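Local coordinates for protein putative hyaluronoglucosaminidase (Clostridium perfringens, PDB 6PWI) that probably hydrolyses terminal N-acetylhexosamine residues of glycans, as a secreted, cell-wall-anchored family 84 glycoside hydrolase whose catalytic barrel lies within this chain, at residues 177-182 against 207-212; 326-331 against 359-364; 387-392 against 419-424; 391-396 against 408-413. All coordinates share one frame; numbering follows the deposited sequence.

Three of the four contacts belong to one closed, eight-stranded parallel barrel. Interaction 1 pairs its first two strands, interaction 2 the fifth and sixth, and interaction 3 the seventh and eighth. Strand 418-423 then lies beside strand 179-184, so interactions 3 and 1, with centres about 9 Å apart, meet where the barrel closes. Interaction 2 follows interaction 1 along the chain and sits about 8 Å, centre to centre, from interaction 3, beside strand 387-391. Interaction 4 starts from the end of that strand and shares L391 and N392 with interaction 3. Interactions 1 to 3 are thus part of the barrel that carries the predicted proton donor D299, and interaction 4 packs the loop between its last two strands.

Interaction 1: residues 177-182 against 207-212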
loop_
_atom_site.group_PDB
_atom_site.type_symbol
_atom_site.label_atom_id
_atom_site.label_comp_id
_atom_site.label_asym_id
_atom_site.label_seq_id
_atom_site.Cartn_x
_atom_site.Cartn_y
_atom_site.Cartn_z
ATOM N N GLY A 177 1.361 -5.275 -13.278
ATOM C CA GLY A 177 0.856 -3.916 -13.385
ATOM C C GLY A 177 1.956 -2.914 -13.728
ATOM O O GLY A 177 3.086 -3.041 -13.258
ATOM N N GLN A 178 1.595 -1.918 -14.548
ATOM C CA GLN A 178 2.454 -0.794 -14.883
ATOM C C GLN A 178 2.674 0.084 -13.644
ATOM O O GLN A 178 3.808 0.458 -13.358
ATOM C CB GLN A 178 1.869 -0.060 -16.093
ATOM C CG GLN A 178 2.658 1.162 -16.548
ATOM C CD GLN A 178 1.917 2.049 -17.528
ATOM O OE1 GLN A 178 0.720 1.896 -17.781
ATOM N NE2 GLN A 178 2.628 3.014 -18.088
ATOM N N TRP A 179 1.602 0.393 -12.898
ATOM C CA TRP A 179 1.687 1.274 -11.738
ATOM C C TRP A 179 1.272 0.542 -10.466
ATOM O O TRP A 179 0.267 -0.163 -10.449
ATOM C CB TRP A 179 0.868 2.558 -11.928
ATOM C CG TRP A 179 1.162 3.264 -13.213
ATOM C CD1 TRP A 179 0.287 3.457 -14.240
ATOM C CD2 TRP A 179 2.424 3.821 -13.646
ATOM N NE1 TRP A 179 0.907 4.110 -15.271
ATOM C CE2 TRP A 179 2.219 4.348 -14.940
ATOM C CE3 TRP A 179 3.704 3.936 -13.080
ATOM C CZ2 TRP A 179 3.243 4.972 -15.665
ATOM C CZ3 TRP A 179 4.711 4.558 -13.793
ATOM C CH2 TRP A 179 4.485 5.063 -15.075
ATOM N N ARG A 180 2.070 0.732 -9.408
ATOM C CA ARG A 180 1.825 0.167 -8.092
ATOM C C ARG A 180 2.172 1.214 -7.038
ATOM O O ARG A 180 3.308 1.683 -6.968
ATOM C CB ARG A 180 2.691 -1.076 -7.874
ATOM C CG ARG A 180 2.643 -2.095 -9.004
ATOM C CD ARG A 180 3.763 -3.118 -8.942
ATOM N NE ARG A 180 5.116 -2.561 -8.988
ATOM C CZ ARG A 180 5.745 -2.153 -10.094
ATOM N NH1 ARG A 180 5.142 -2.227 -11.269
ATOM N NH2 ARG A 180 6.977 -1.674 -10.019
ATOM N N GLY A 181 1.187 1.593 -6.221
ATOM C CA GLY A 181 1.480 2.498 -5.128
ATOM C C GLY A 181 0.236 2.977 -4.390
ATOM O O GLY A 181 -0.757 2.262 -4.272
ATOM N N PHE A 182 0.327 4.212 -3.896
ATOM C CA PHE A 182 -0.664 4.770 -3.000
ATOM C C PHE A 182 -0.833 6.249 -3.326
ATOM O O PHE A 182 0.101 6.904 -3.785
ATOM C CB PHE A 182 -0.233 4.555 -1.546
ATOM C CG PHE A 182 1.150 5.049 -1.197
ATOM C CD1 PHE A 182 1.333 6.279 -0.572
ATOM C CD2 PHE A 182 2.279 4.284 -1.479
ATOM C CE1 PHE A 182 2.606 6.728 -0.240
ATOM C CE2 PHE A 182 3.552 4.739 -1.156
ATOM C CZ PHE A 182 3.714 5.961 -0.537
ATOM N N LYS A 207 8.699 -2.744 -4.122
ATOM C CA LYS A 207 8.750 -2.525 -5.563
ATOM C C LYS A 207 7.604 -1.630 -6.040
ATOM O O LYS A 207 7.243 -1.666 -7.214
ATOM C CB LYS A 207 8.769 -3.856 -6.322
ATOM C CG LYS A 207 9.891 -4.813 -5.941
ATOM C CD LYS A 207 10.011 -5.968 -6.911
ATOM C CE LYS A 207 11.213 -6.852 -6.668
ATOM N NZ LYS A 207 11.055 -7.666 -5.442
ATOM N N MET A 208 7.041 -0.820 -5.134
ATOM C CA MET A 208 6.077 0.197 -5.526
ATOM C C MET A 208 6.802 1.304 -6.290
ATOM O O MET A 208 7.987 1.539 -6.059
ATOM C CB MET A 208 5.361 0.782 -4.305
ATOM C CG MET A 208 4.296 -0.148 -3.757
ATOM S SD MET A 208 3.308 0.591 -2.434
ATOM C CE MET A 208 1.670 0.005 -2.865
ATOM N N ASN A 209 6.086 1.983 -7.199
ATOM C CA ASN A 209 6.731 2.964 -8.056
ATOM C C ASN A 209 6.012 4.314 -8.018
ATOM O O ASN A 209 6.408 5.227 -8.735
ATOM C CB ASN A 209 6.975 2.424 -9.474
ATOM C CG ASN A 209 5.729 2.068 -10.267
ATOM O OD1 ASN A 209 4.606 2.407 -9.890
ATOM N ND2 ASN A 209 5.916 1.403 -11.398
ATOM N N SER A 210 4.972 4.449 -7.180
ATOM C CA SER A 210 4.079 5.594 -7.278
ATOM C C SER A 210 3.621 6.069 -5.905
ATOM O O SER A 210 3.032 5.303 -5.144
ATOM C CB SER A 210 2.879 5.260 -8.120
ATOM O OG SER A 210 3.259 5.032 -9.465
ATOM N N TYR A 211 3.870 7.349 -5.619
ATOM C CA TYR A 211 3.152 8.049 -4.567
ATOM C C TYR A 211 2.465 9.253 -5.198
ATOM O O TYR A 211 3.133 10.205 -5.584
ATOM C CB TYR A 211 4.079 8.461 -3.420
ATOM C CG TYR A 211 3.519 9.519 -2.498
ATOM C CD1 TYR A 211 2.180 9.522 -2.125
ATOM C CD2 TYR A 211 4.331 10.514 -1.972
ATOM C CE1 TYR A 211 1.662 10.491 -1.277
ATOM C CE2 TYR A 211 3.830 11.492 -1.123
ATOM C CZ TYR A 211 2.493 11.479 -0.771
ATOM O OH TYR A 211 1.994 12.430 0.067
ATOM N N ILE A 212 1.137 9.181 -5.337
ATOM C CA ILE A 212 0.413 10.291 -5.925
ATOM C C ILE A 212 0.036 11.263 -4.816
ATOM O O ILE A 212 -0.720 10.926 -3.909
ATOM C CB ILE A 212 -0.797 9.825 -6.752
ATOM C CG1 ILE A 212 -0.363 8.912 -7.901
ATOM C CG2 ILE A 212 -1.581 11.027 -7.261
ATOM C CD1 ILE A 212 -1.347 7.813 -8.194
#
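The amide of N209 stands in for a strand backbone, pairing with Q178 and R180 just before the regular ladder. Its ND2 gives an almost straight bond to Q178 O (3.0 Å), and its OD1 takes the backbone N of R180 (3.1 Å). S210 OG bonds to that same oxygen from the opposite face of the amide, and the three bonds together probably fix the amide's rotation. A chi1 of 63° turns N209 CG toward strand 179-184, while N209's own N donates to R180 O (2.8 Å). R180 returns the grip side-on, NE and NH2 both donating to K207 O, and R180 NH1 forms a salt bridge with D126. Parallel pairing follows, F182 N to S210 O and I212 N to F182 O. The rings of F182 and Y211 are inclined by only 19° but hardly overlap, and M208 SD sits at the F182 edge. In this beta-alpha-beta unit, helix 193-204 packs on F182 and Y211, helix 433-444 on M208 and R180, and strand 250-255 on I212.

Interaction 2: residues 326-331 against 359-364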
loop_
_atom_site.group_PDB
_atom_site.type_symbol
_atom_site.label_atom_id
_atom_site.label_comp_id
_atom_site.label_asym_id
_atom_site.label_seq_id
_atom_site.Cartn_x
_atom_site.Cartn_y
_atom_site.Cartn_z
ATOM N N GLU A 326 4.581 9.215 -18.170
ATOM C CA GLU A 326 3.300 9.573 -18.766
ATOM C C GLU A 326 2.343 10.110 -17.706
ATOM O O GLU A 326 2.451 9.762 -16.532
ATOM C CB GLU A 326 2.714 8.423 -19.592
ATOM C CG GLU A 326 2.811 7.064 -18.930
ATOM C CD GLU A 326 2.510 5.927 -19.892
ATOM O OE1 GLU A 326 1.496 5.214 -19.678
ATOM O OE2 GLU A 326 3.283 5.761 -20.863
ATOM N N PHE A 327 1.428 10.977 -18.152
ATOM C CA PHE A 327 0.458 11.621 -17.286
ATOM C C PHE A 327 -0.594 10.630 -16.795
ATOM O O PHE A 327 -0.946 9.660 -17.470
ATOM C CB PHE A 327 -0.265 12.755 -18.016
ATOM C CG PHE A 327 0.526 14.026 -18.188
ATOM C CD1 PHE A 327 0.678 14.921 -17.136
ATOM C CD2 PHE A 327 1.088 14.348 -19.416
ATOM C CE1 PHE A 327 1.393 16.099 -17.304
ATOM C CE2 PHE A 327 1.804 15.525 -19.582
ATOM C CZ PHE A 327 1.956 16.397 -18.527
ATOM N N ILE A 328 -1.091 10.923 -15.593
ATOM C CA ILE A 328 -2.226 10.256 -14.989
ATOM C C ILE A 328 -3.390 11.236 -15.061
ATOM O O ILE A 328 -3.196 12.429 -14.846
ATOM C CB ILE A 328 -1.836 9.878 -13.549
ATOM C CG1 ILE A 328 -0.960 8.624 -13.553
ATOM C CG2 ILE A 328 -3.052 9.719 -12.656
ATOM C CD1 ILE A 328 0.190 8.669 -12.580
ATOM N N PHE A 329 -4.583 10.743 -15.408
ATOM C CA PHE A 329 -5.765 11.589 -15.505
ATOM C C PHE A 329 -6.917 10.949 -14.731
ATOM O O PHE A 329 -7.227 9.778 -14.920
ATOM C CB PHE A 329 -6.111 11.853 -16.975
ATOM C CG PHE A 329 -7.297 12.756 -17.213
ATOM C CD1 PHE A 329 -7.135 14.131 -17.334
ATOM C CD2 PHE A 329 -8.579 12.236 -17.329
ATOM C CE1 PHE A 329 -8.226 14.964 -17.541
ATOM C CE2 PHE A 329 -9.668 13.072 -17.533
ATOM C CZ PHE A 329 -9.492 14.434 -17.639
ATOM N N VAL A 330 -7.549 11.729 -13.850
ATOM C CA VAL A 330 -8.687 11.244 -13.087
ATOM C C VAL A 330 -9.936 11.893 -13.674
ATOM O O VAL A 330 -10.085 13.107 -13.611
ATOM C CB VAL A 330 -8.542 11.553 -11.583
ATOM C CG1 VAL A 330 -9.801 11.199 -10.808
ATOM C CG2 VAL A 330 -7.346 10.855 -10.980
ATOM N N PRO A 331 -10.866 11.122 -14.277
ATOM C CA PRO A 331 -11.970 11.720 -15.030
ATOM C C PRO A 331 -13.074 12.200 -14.091
ATOM O O PRO A 331 -13.086 11.833 -12.915
ATOM C CB PRO A 331 -12.422 10.547 -15.912
ATOM C CG PRO A 331 -12.149 9.318 -15.061
ATOM C CD PRO A 331 -10.909 9.651 -14.255
ATOM N N ASP A 359 -2.787 7.652 -18.681
ATOM C CA ASP A 359 -3.428 6.643 -17.854
ATOM C C ASP A 359 -4.632 7.243 -17.131
ATOM O O ASP A 359 -4.476 8.059 -16.225
ATOM C CB ASP A 359 -2.416 6.018 -16.892
ATOM C CG ASP A 359 -1.195 5.520 -17.645
ATOM O OD1 ASP A 359 -1.382 4.683 -18.561
ATOM O OD2 ASP A 359 -0.077 6.016 -17.356
ATOM N N ILE A 360 -5.832 6.826 -17.549
ATOM C CA ILE A 360 -7.072 7.329 -16.981
ATOM C C ILE A 360 -7.504 6.405 -15.839
ATOM O O ILE A 360 -7.478 5.181 -15.976
ATOM C CB ILE A 360 -8.135 7.450 -18.090
ATOM C CG1 ILE A 360 -7.718 8.489 -19.135
ATOM C CG2 ILE A 360 -9.503 7.742 -17.492
ATOM C CD1 ILE A 360 -8.302 8.276 -20.516
ATOM N N MET A 361 -7.892 7.006 -14.709
ATOM C CA MET A 361 -8.167 6.260 -13.492
ATOM C C MET A 361 -9.661 5.966 -13.371
ATOM O O MET A 361 -10.479 6.526 -14.101
ATOM C CB MET A 361 -7.695 7.018 -12.251
ATOM C CG MET A 361 -6.222 7.334 -12.281
ATOM S SD MET A 361 -5.570 7.612 -10.623
ATOM C CE MET A 361 -5.317 5.919 -10.087
ATOM N N TRP A 362 -9.992 5.087 -12.418
ATOM C CA TRP A 362 -11.298 4.467 -12.287
ATOM C C TRP A 362 -11.364 3.848 -10.898
ATOM O O TRP A 362 -10.383 3.245 -10.461
ATOM C CB TRP A 362 -11.424 3.383 -13.360
ATOM C CG TRP A 362 -12.774 2.766 -13.560
ATOM C CD1 TRP A 362 -13.133 1.467 -13.322
ATOM C CD2 TRP A 362 -13.931 3.404 -14.124
ATOM N NE1 TRP A 362 -14.438 1.259 -13.685
ATOM C CE2 TRP A 362 -14.952 2.431 -14.174
ATOM C CE3 TRP A 362 -14.198 4.699 -14.582
ATOM C CZ2 TRP A 362 -16.222 2.717 -14.663
ATOM C CZ3 TRP A 362 -15.455 4.983 -15.064
ATOM C CH2 TRP A 362 -16.446 4.001 -15.107
ATOM N N THR A 363 -12.504 3.995 -10.212
ATOM C CA THR A 363 -12.603 3.430 -8.875
ATOM C C THR A 363 -13.435 2.152 -8.890
ATOM O O THR A 363 -13.521 1.479 -7.865
ATOM C CB THR A 363 -13.094 4.438 -7.827
ATOM O OG1 THR A 363 -14.500 4.613 -8.007
ATOM C CG2 THR A 363 -12.361 5.761 -7.888
ATOM N N GLY A 364 -14.040 1.836 -10.046
ATOM C CA GLY A 364 -14.846 0.633 -10.211
ATOM C C GLY A 364 -16.313 0.934 -10.533
ATOM O O GLY A 364 -16.634 1.955 -11.146
#
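Strands 328-330 and 359-362 run parallel, their short axes 37° apart, and are laced by D359 N to F327 O, F329 N to D359 O and M361 N to F329 O. M361 makes the apolar contacts with I328 and V330: its SD touches two methyls of the opposite strand, 3.7 Å from V330 CG2 and 3.9 Å from I328 CG2. F388 of the next strand packs against both I328 and M361. Nearer the start of the strands, the carboxylates of E326 and D359 are close together, yet each has an outside partner: Q178 donates to E326, and K419 forms a salt bridge with D359, which probably offsets the crowded negative charge. On the other side, F329 and I360 face the surrounding helices 304-321 and 373-383, and I360 CG2 rests on P331 CG at 3.9 Å. Parallel strands joined through helix 346-351 make a beta-alpha-beta unit of the (beta/alpha)8 barrel, with V330 about 8 Å, side chain to side chain, from the predicted proton donor D299.

Interaction 3: residues 387-392 against 419-424; sequences AFMWLN and KGIVTN. With EDO (1,2-ethanediol), chain H.
F388 reaches across to strand 420-423. From CB the chain leaves with CG anti to the backbone N (chi1 176°), which lays the ring edge along the G420-I421 backbone. CD1 then lies 3.4 Å from G420 O and CE1 3.7 Å from I421 N, both near the ring plane, and at the tip CZ touches V422 CG1 at 3.6 Å. On the other face of the sheet M389 and I421 extend in the same direction, M389 CG against I421 CD1, and L391 CB adds to the same apolar patch. Backbone bonds from K419 N to A387 O through N424 N to L391 O hold the two strands parallel. Beyond L391, N392 OD1 accepts from N424 ND2 at 2.9 Å, nearly straight, and also from W390 NE1 at 3.0 Å, above its carbonyl plane, while N392 ND2 donates to I367 O. An ethanediol, probably from the crystallisation liquor, puts C2 over the W390 ring. The strands are thus joined by the backbone ladder, with apolar side chains on both faces and an amide network at the C-terminal end; there W390, about 10 Å, side chain to side chain, from the predicted proton donor D299, is consistent with a pocket wall.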
loop_
_atom_site.group_PDB
_atom_site.type_symbol
_atom_site.label_atom_id
_atom_site.label_comp_id
_atom_site.label_asym_id
_atom_site.label_seq_id
_atom_site.Cartn_x
_atom_site.Cartn_y
_atom_site.Cartn_z
ATOM N N ALA A 387 -8.088 0.535 -17.738
ATOM C CA ALA A 387 -8.175 1.471 -16.630
ATOM C C ALA A 387 -6.941 1.386 -15.740
ATOM O O ALA A 387 -6.264 0.362 -15.679
ATOM C CB ALA A 387 -9.425 1.200 -15.834
ATOM N N PHE A 388 -6.665 2.497 -15.059
ATOM C CA PHE A 388 -5.755 2.538 -13.930
ATOM C C PHE A 388 -6.622 2.634 -12.673
ATOM O O PHE A 388 -7.353 3.608 -12.496
ATOM C CB PHE A 388 -4.752 3.683 -14.132
ATOM C CG PHE A 388 -3.776 3.964 -13.012
ATOM C CD1 PHE A 388 -3.441 2.993 -12.074
ATOM C CD2 PHE A 388 -3.160 5.203 -12.917
ATOM C CE1 PHE A 388 -2.537 3.261 -11.055
ATOM C CE2 PHE A 388 -2.247 5.468 -11.907
ATOM C CZ PHE A 388 -1.944 4.500 -10.972
ATOM N N MET A 389 -6.563 1.596 -11.831
ATOM C CA MET A 389 -7.497 1.429 -10.730
ATOM C C MET A 389 -7.081 2.311 -9.555
ATOM O O MET A 389 -5.934 2.257 -9.110
ATOM C CB MET A 389 -7.532 -0.039 -10.292
ATOM C CG MET A 389 -8.209 -0.271 -8.955
ATOM S SD MET A 389 -9.988 -0.346 -9.171
ATOM C CE MET A 389 -10.519 -0.853 -7.535
ATOM N N TRP A 390 -8.027 3.132 -9.082
ATOM C CA TRP A 390 -7.939 3.844 -7.816
ATOM C C TRP A 390 -8.769 3.068 -6.794
ATOM O O TRP A 390 -9.997 3.019 -6.905
ATOM C CB TRP A 390 -8.447 5.283 -8.010
ATOM C CG TRP A 390 -8.636 6.138 -6.786
ATOM C CD1 TRP A 390 -9.077 5.756 -5.547
ATOM C CD2 TRP A 390 -8.444 7.567 -6.706
ATOM N NE1 TRP A 390 -9.136 6.831 -4.700
ATOM C CE2 TRP A 390 -8.757 7.958 -5.383
ATOM C CE3 TRP A 390 -8.021 8.547 -7.615
ATOM C CZ2 TRP A 390 -8.667 9.284 -4.955
ATOM C CZ3 TRP A 390 -7.942 9.859 -7.193
ATOM C CH2 TRP A 390 -8.263 10.223 -5.881
ATOM N N LEU A 391 -8.092 2.434 -5.823
ATOM C CA LEU A 391 -8.775 1.595 -4.851
ATOM C C LEU A 391 -9.075 2.388 -3.582
ATOM O O LEU A 391 -8.166 2.795 -2.862
ATOM C CB LEU A 391 -7.928 0.359 -4.541
ATOM C CG LEU A 391 -8.563 -0.617 -3.552
ATOM C CD1 LEU A 391 -9.838 -1.213 -4.120
ATOM C CD2 LEU A 391 -7.593 -1.720 -3.169
ATOM N N ASN A 392 -10.370 2.576 -3.313
ATOM C CA ASN A 392 -10.824 3.288 -2.133
ATOM C C ASN A 392 -10.863 2.344 -0.932
ATOM O O ASN A 392 -11.922 2.109 -0.353
ATOM C CB ASN A 392 -12.163 3.986 -2.385
ATOM C CG ASN A 392 -11.978 5.380 -2.942
ATOM O OD1 ASN A 392 -11.074 6.098 -2.520
ATOM N ND2 ASN A 392 -12.814 5.767 -3.895
ATOM N N LYS A 419 -4.200 -1.599 -15.905
ATOM C CA LYS A 419 -2.858 -1.061 -16.065
ATOM C C LYS A 419 -2.108 -1.039 -14.735
ATOM O O LYS A 419 -0.891 -0.884 -14.715
ATOM C CB LYS A 419 -2.926 0.374 -16.599
ATOM C CG LYS A 419 -3.357 0.522 -18.050
ATOM C CD LYS A 419 -3.229 1.934 -18.585
ATOM C CE LYS A 419 -2.904 1.966 -20.068
ATOM N NZ LYS A 419 -3.133 3.314 -20.645
ATOM N N GLY A 420 -2.833 -1.167 -13.619
ATOM C CA GLY A 420 -2.214 -1.063 -12.309
ATOM C C GLY A 420 -3.174 -0.518 -11.259
ATOM O O GLY A 420 -4.338 -0.255 -11.547
ATOM N N ILE A 421 -2.665 -0.337 -10.036
ATOM C CA ILE A 421 -3.542 -0.040 -8.919
ATOM C C ILE A 421 -2.815 0.847 -7.909
ATOM O O ILE A 421 -1.624 0.665 -7.650
ATOM C CB ILE A 421 -4.085 -1.354 -8.309
ATOM C CG1 ILE A 421 -5.004 -1.103 -7.109
ATOM C CG2 ILE A 421 -2.960 -2.331 -7.991
ATOM C CD1 ILE A 421 -6.000 -2.219 -6.845
ATOM N N VAL A 422 -3.545 1.826 -7.361
ATOM C CA VAL A 422 -3.077 2.564 -6.199
ATOM C C VAL A 422 -4.118 2.454 -5.090
ATOM O O VAL A 422 -5.312 2.404 -5.367
ATOM C CB VAL A 422 -2.737 4.032 -6.520
ATOM C CG1 VAL A 422 -1.524 4.147 -7.427
ATOM C CG2 VAL A 422 -3.917 4.805 -7.084
ATOM N N THR A 423 -3.645 2.404 -3.842
ATOM C CA THR A 423 -4.507 2.390 -2.670
ATOM C C THR A 423 -4.662 3.804 -2.113
ATOM O O THR A 423 -3.689 4.528 -1.937
ATOM C CB THR A 423 -3.986 1.422 -1.599
ATOM O OG1 THR A 423 -4.673 1.723 -0.387
ATOM C CG2 THR A 423 -2.505 1.546 -1.324
ATOM N N ASN A 424 -5.905 4.192 -1.831
ATOM C CA ASN A 424 -6.195 5.442 -1.144
ATOM C C ASN A 424 -6.318 5.123 0.347
ATOM O O ASN A 424 -7.336 4.590 0.780
ATOM C CB ASN A 424 -7.452 6.087 -1.739
ATOM C CG ASN A 424 -7.840 7.399 -1.093
ATOM O OD1 ASN A 424 -6.980 8.123 -0.603
ATOM N ND2 ASN A 424 -9.125 7.722 -1.099
HETATM C C1 EDO H . -12.026 10.201 -7.243
HETATM O O1 EDO H . -11.701 11.463 -6.671
HETATM C C2 EDO H . -11.692 9.026 -6.392
HETATM O O2 EDO H . -12.360 8.913 -5.127
#

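Interaction 4: residues 391-396 against 408-413. With EDO (1,2-ethanediol), chain H.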
loop_
_atom_site.group_PDB
_atom_site.type_symbol
_atom_site.label_atom_id
_atom_site.label_comp_id
_atom_site.label_asym_id
_atom_site.label_seq_id
_atom_site.Cartn_x
_atom_site.Cartn_y
_atom_site.Cartn_z
ATOM N N LEU A 391 -8.092 2.434 -5.823
ATOM C CA LEU A 391 -8.775 1.595 -4.851
ATOM C C LEU A 391 -9.075 2.388 -3.582
ATOM O O LEU A 391 -8.166 2.795 -2.862
ATOM C CB LEU A 391 -7.928 0.359 -4.541
ATOM C CG LEU A 391 -8.563 -0.617 -3.552
ATOM C CD1 LEU A 391 -9.838 -1.213 -4.120
ATOM C CD2 LEU A 391 -7.593 -1.720 -3.169
ATOM N N ASN A 392 -10.370 2.576 -3.313
ATOM C CA ASN A 392 -10.824 3.288 -2.133
ATOM C C ASN A 392 -10.863 2.344 -0.932
ATOM O O ASN A 392 -11.922 2.109 -0.353
ATOM C CB ASN A 392 -12.163 3.986 -2.385
ATOM C CG ASN A 392 -11.978 5.380 -2.942
ATOM O OD1 ASN A 392 -11.074 6.098 -2.520
ATOM N ND2 ASN A 392 -12.814 5.767 -3.895
ATOM N N TRP A 393 -9.692 1.803 -0.583
ATOM C CA TRP A 393 -9.454 1.043 0.632
ATOM C C TRP A 393 -7.959 1.123 0.911
ATOM O O TRP A 393 -7.164 0.954 -0.011
ATOM C CB TRP A 393 -9.892 -0.419 0.470
ATOM C CG TRP A 393 -9.479 -1.306 1.605
ATOM C CD1 TRP A 393 -10.120 -1.467 2.801
ATOM C CD2 TRP A 393 -8.318 -2.155 1.667
ATOM N NE1 TRP A 393 -9.445 -2.352 3.600
ATOM C CE2 TRP A 393 -8.336 -2.796 2.929
ATOM C CE3 TRP A 393 -7.277 -2.448 0.781
ATOM C CZ2 TRP A 393 -7.352 -3.708 3.321
ATOM C CZ3 TRP A 393 -6.305 -3.346 1.170
ATOM C CH2 TRP A 393 -6.343 -3.968 2.419
ATOM N N PRO A 394 -7.516 1.323 2.172
ATOM C CA PRO A 394 -8.398 1.304 3.334
ATOM C C PRO A 394 -8.810 2.664 3.891
ATOM O O PRO A 394 -8.956 2.811 5.103
ATOM C CB PRO A 394 -7.451 0.622 4.329
ATOM C CG PRO A 394 -6.121 1.286 4.052
ATOM C CD PRO A 394 -6.104 1.484 2.549
ATOM N N VAL A 395 -9.021 3.639 2.999
ATOM C CA VAL A 395 -9.483 4.968 3.383
ATOM C C VAL A 395 -10.626 4.846 4.393
ATOM O O VAL A 395 -11.594 4.126 4.163
ATOM C CB VAL A 395 -9.878 5.825 2.157
ATOM C CG1 VAL A 395 -10.772 5.078 1.177
ATOM C CG2 VAL A 395 -10.518 7.144 2.555
ATOM N N ASN A 396 -10.515 5.586 5.500
ATOM C CA ASN A 396 -11.467 5.466 6.592
ATOM C C ASN A 396 -12.226 6.779 6.804
ATOM O O ASN A 396 -12.797 6.991 7.871
ATOM C CB ASN A 396 -10.802 4.951 7.876
ATOM C CG ASN A 396 -9.745 5.882 8.436
ATOM O OD1 ASN A 396 -9.364 6.862 7.805
ATOM N ND2 ASN A 396 -9.258 5.585 9.628
ATOM N N GLY A 408 -6.462 -8.151 1.870
ATOM C CA GLY A 408 -6.925 -7.559 0.625
ATOM C C GLY A 408 -8.094 -8.327 0.010
ATOM O O GLY A 408 -7.946 -8.958 -1.034
ATOM N N GLU A 409 -9.260 -8.234 0.659
ATOM C CA GLU A 409 -10.479 -8.901 0.237
ATOM C C GLU A 409 -10.955 -8.387 -1.121
ATOM O O GLU A 409 -11.633 -9.117 -1.840
ATOM C CB GLU A 409 -11.595 -8.626 1.243
ATOM C CG GLU A 409 -11.687 -9.649 2.351
ATOM C CD GLU A 409 -12.933 -9.492 3.206
ATOM O OE1 GLU A 409 -12.801 -9.010 4.357
ATOM O OE2 GLU A 409 -14.038 -9.839 2.717
ATOM N N MET A 410 -10.624 -7.133 -1.461
ATOM C CA MET A 410 -11.173 -6.494 -2.652
ATOM C C MET A 410 -10.296 -6.747 -3.879
ATOM O O MET A 410 -10.556 -6.187 -4.940
ATOM C CB MET A 410 -11.328 -4.985 -2.439
ATOM C CG MET A 410 -12.330 -4.662 -1.353
ATOM S SD MET A 410 -12.209 -2.974 -0.737
ATOM C CE MET A 410 -13.289 -2.126 -1.892
ATOM N N LEU A 411 -9.274 -7.601 -3.735
ATOM C CA LEU A 411 -8.282 -7.799 -4.780
ATOM C C LEU A 411 -8.455 -9.185 -5.399
ATOM O O LEU A 411 -8.036 -10.178 -4.814
ATOM C CB LEU A 411 -6.883 -7.636 -4.171
ATOM C CG LEU A 411 -6.632 -6.330 -3.417
ATOM C CD1 LEU A 411 -5.222 -6.290 -2.852
ATOM C CD2 LEU A 411 -6.892 -5.117 -4.301
ATOM N N ASP A 412 -9.038 -9.240 -6.602
ATOM C CA ASP A 412 -9.282 -10.503 -7.285
ATOM C C ASP A 412 -8.064 -10.938 -8.109
ATOM O O ASP A 412 -7.702 -10.299 -9.099
ATOM C CB ASP A 412 -10.580 -10.445 -8.088
ATOM C CG ASP A 412 -10.952 -11.747 -8.773
ATOM O OD1 ASP A 412 -10.127 -12.706 -8.761
ATOM O OD2 ASP A 412 -12.063 -11.781 -9.335
ATOM N N PRO A 413 -7.410 -12.061 -7.737
ATOM C CA PRO A 413 -6.210 -12.528 -8.431
ATOM C C PRO A 413 -6.388 -13.004 -9.872
ATOM O O PRO A 413 -5.398 -13.276 -10.544
ATOM C CB PRO A 413 -5.670 -13.675 -7.561
ATOM C CG PRO A 413 -6.828 -14.098 -6.689
ATOM C CD PRO A 413 -7.763 -12.910 -6.590
HETATM C C1 EDO H . -12.026 10.201 -7.243
HETATM O O1 EDO H . -11.701 11.463 -6.671
HETATM C C2 EDO H . -11.692 9.026 -6.392
HETATM O O2 EDO H . -12.360 8.913 -5.127
#
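M410 lays its sulfur against the root of W393, SD standing 3.7 Å from W393 CB and 4.0 Å from W393 CG. This is a Met-aromatic contact of the oblique kind: SD is 4.6 Å from the centroid of the five-membered ring and 38° off its normal. A bend at chi3 (88°) turns M410 CE toward L391, where it meets CD1 at 4.2 Å. At the far end of the indole, W393 CH2 comes to 4.1 Å from G408 CA, so G408, which opens the type I turn to L411, meets the far end of the ring while M410 meets its root. L411 closes the patch, its CD2 against L391 CD2 at 3.6 Å. The backbones themselves stay well apart, the nearest CA pair being W393 and M410, and side chains bridge the gap. On the tryptophan side the chain folds sharply, through an inverse gamma turn centred on N392 and then a cis peptide bond before P394, whose CB packs on a face of the W393 ring. Helix 433-444 backs the group, I439 touching L391 and L411 and A435 touching W393, while W393 O accepts from T423 OG1 of the last barrel strand. With no hydrogen bond between 391-396 and 408-413, the two parts of the loop are held to each other by dispersion and by burial of sulfur, indole and methyl groups.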